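Local coordinates for vacuolar protein sorting-associated protein 54 (Mus musculus, PDB 3N1E) that probably acts as part of the GARP tethering complex in retrograde transport from endosomes to the trans-Golgi network, here represented by its C-terminal domain, at residues 34-39 against 82-87. Numbering follows the deposited sequence. Where two conformers were deposited one is given.
Sequences SLFDKL and LRINAS
Phe36 reaches from helix 17-40 to Ile84 and Ser87 on helix 74-98, an instructive case of an aromatic ring spanning two neighbouring helices edge-on in the helical bundle of the Vps54 C-terminal domain. The closest CA atoms, those of Phe36 and Ser87, are 7.5 Å apart, and the ring enters between the helices. The CB of Phe36 points toward helix 74-98, and with CG anti to the carbonyl carbon (chi1 -59°) the phenyl group presents its edge, not a face. At the far end of that edge, CZ of Phe36 lies 3.6 Å from CG2 of Ile84, a methyl close to the ring plane; the two side chains cross at roughly a right angle. The next ring carbon meets a polar neighbour, CE2 of Phe36 standing 3.5 Å from the backbone O of Ile84, again near the plane. All three touching residues are buried, and helix 52-68 packs on two of them, with Ile57 against Phe36, and Met61 and Met64 against Ile84. Nearer the root of the ring, OG of Ser87 is hydrogen-bonded to OD1 of Asp33, about one turn before Phe36 on helix 17-40, and lies 3.5 Å from CD2 of Phe36, at the ring edge.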
loop_
_atom_site.group_PDB
_atom_site.type_symbol
_atom_site.label_atom_id
_atom_site.label_comp_id
_atom_site.label_asym_id
_atom_site.label_seq_id
_atom_site.Cartn_x
_atom_site.Cartn_y
_atom_site.Cartn_z
ATOM N N SER A 34 -10.874 1.983 -1.950
ATOM C CA SER A 34 -11.818 2.794 -2.704
ATOM C C SER A 34 -11.130 3.924 -3.476
ATOM O O SER A 34 -11.473 4.193 -4.633
ATOM C CB SER A 34 -12.934 3.305 -1.784
ATOM O OG SER A 34 -13.655 2.215 -1.247
ATOM N N LEU A 35 -10.121 4.554 -2.868
ATOM C CA LEU A 35 -9.292 5.546 -3.565
ATOM C C LEU A 35 -8.590 4.963 -4.788
ATOM O O LEU A 35 -8.620 5.565 -5.881
ATOM C CB LEU A 35 -8.251 6.131 -2.587
ATOM C CG LEU A 35 -7.308 7.152 -3.241
ATOM C CD1 LEU A 35 -8.029 8.493 -3.542
ATOM C CD2 LEU A 35 -6.075 7.339 -2.360
ATOM N N PHE A 36 -7.959 3.805 -4.612
ATOM C CA PHE A 36 -7.279 3.130 -5.724
ATOM C C PHE A 36 -8.242 2.768 -6.847
ATOM O O PHE A 36 -7.898 2.914 -8.011
ATOM C CB PHE A 36 -6.523 1.886 -5.259
ATOM C CG PHE A 36 -5.467 2.160 -4.213
ATOM C CD1 PHE A 36 -4.891 3.423 -4.077
ATOM C CD2 PHE A 36 -5.026 1.121 -3.388
ATOM C CE1 PHE A 36 -3.876 3.679 -3.085
ATOM C CE2 PHE A 36 -4.023 1.339 -2.422
ATOM C CZ PHE A 36 -3.438 2.617 -2.279
ATOM N N ASP A 37 -9.437 2.279 -6.502
ATOM C CA ASP A 37 -10.417 1.933 -7.526
ATOM C C ASP A 37 -10.795 3.198 -8.290
ATOM O O ASP A 37 -10.814 3.195 -9.511
ATOM C CB ASP A 37 -11.670 1.270 -6.928
ATOM C CG ASP A 37 -12.812 1.132 -7.969
ATOM O OD1 ASP A 37 -12.596 0.453 -8.990
ATOM O OD2 ASP A 37 -13.901 1.727 -7.786
ATOM N N LYS A 38 -11.057 4.286 -7.571
ATOM C CA LYS A 38 -11.482 5.534 -8.211
ATOM C C LYS A 38 -10.415 6.057 -9.151
ATOM O O LYS A 38 -10.702 6.376 -10.310
ATOM C CB LYS A 38 -11.793 6.589 -7.151
ATOM C CG LYS A 38 -12.291 7.875 -7.734
ATOM C CD LYS A 38 -12.442 8.924 -6.649
ATOM C CE LYS A 38 -11.991 10.288 -7.148
ATOM N NZ LYS A 38 -12.626 10.648 -8.440
ATOM N N LEU A 39 -9.175 6.095 -8.661
ATOM C CA LEU A 39 -8.075 6.673 -9.440
ATOM C C LEU A 39 -7.616 5.777 -10.589
ATOM O O LEU A 39 -7.470 6.257 -11.722
ATOM C CB LEU A 39 -6.908 7.064 -8.530
ATOM C CG LEU A 39 -7.164 8.200 -7.525
ATOM C CD1 LEU A 39 -5.991 8.346 -6.560
ATOM C CD2 LEU A 39 -7.454 9.520 -8.275
ATOM N N LEU A 82 1.582 -3.755 3.470
ATOM C CA LEU A 82 1.468 -4.923 2.582
ATOM C C LEU A 82 0.038 -5.123 2.080
ATOM O O LEU A 82 -0.150 -5.452 0.919
ATOM C CB LEU A 82 2.004 -6.199 3.247
ATOM C CG LEU A 82 3.516 -6.143 3.414
ATOM C CD1 LEU A 82 3.895 -7.277 4.367
ATOM C CD2 LEU A 82 4.290 -6.303 2.063
ATOM N N ARG A 83 -0.958 -4.882 2.937
ATOM C CA ARG A 83 -2.368 -4.966 2.530
ATOM C C ARG A 83 -2.767 -3.858 1.560
ATOM O O ARG A 83 -3.510 -4.088 0.597
ATOM C CB ARG A 83 -3.319 -4.953 3.752
ATOM C CG ARG A 83 -3.063 -6.112 4.697
ATOM C CD ARG A 83 -4.152 -6.301 5.771
ATOM N NE ARG A 83 -4.153 -7.737 6.118
ATOM C CZ ARG A 83 -4.842 -8.302 7.106
ATOM N NH1 ARG A 83 -5.615 -7.569 7.908
ATOM N NH2 ARG A 83 -4.739 -9.617 7.306
ATOM N N ILE A 84 -2.323 -2.649 1.849
ATOM C CA ILE A 84 -2.557 -1.510 0.963
ATOM C C ILE A 84 -1.922 -1.825 -0.398
ATOM O O ILE A 84 -2.554 -1.660 -1.438
ATOM C CB ILE A 84 -1.916 -0.203 1.517
ATOM C CG1 ILE A 84 -2.571 0.267 2.831
ATOM C CG2 ILE A 84 -1.948 0.905 0.469
ATOM C CD1 ILE A 84 -4.032 0.219 2.886
ATOM N N ASN A 85 -0.679 -2.296 -0.387
ATOM C CA ASN A 85 -0.007 -2.674 -1.640
ATOM C C ASN A 85 -0.767 -3.742 -2.428
ATOM O O ASN A 85 -0.828 -3.693 -3.647
ATOM C CB ASN A 85 1.437 -3.135 -1.362
ATOM C CG ASN A 85 2.212 -3.459 -2.609
ATOM O OD1 ASN A 85 2.628 -4.614 -2.839
ATOM N ND2 ASN A 85 2.398 -2.483 -3.424
ATOM N N ALA A 86 -1.337 -4.712 -1.728
ATOM C CA ALA A 86 -2.085 -5.769 -2.401
ATOM C C ALA A 86 -3.303 -5.179 -3.115
ATOM O O ALA A 86 -3.610 -5.573 -4.226
ATOM C CB ALA A 86 -2.521 -6.822 -1.395
ATOM N N SER A 87 -3.991 -4.239 -2.460
ATOM C CA SER A 87 -5.116 -3.549 -3.074
ATOM C C SER A 87 -4.694 -2.727 -4.294
ATOM O O SER A 87 -5.344 -2.775 -5.327
ATOM C CB SER A 87 -5.796 -2.627 -2.042
ATOM O OG SER A 87 -6.771 -1.806 -2.678
#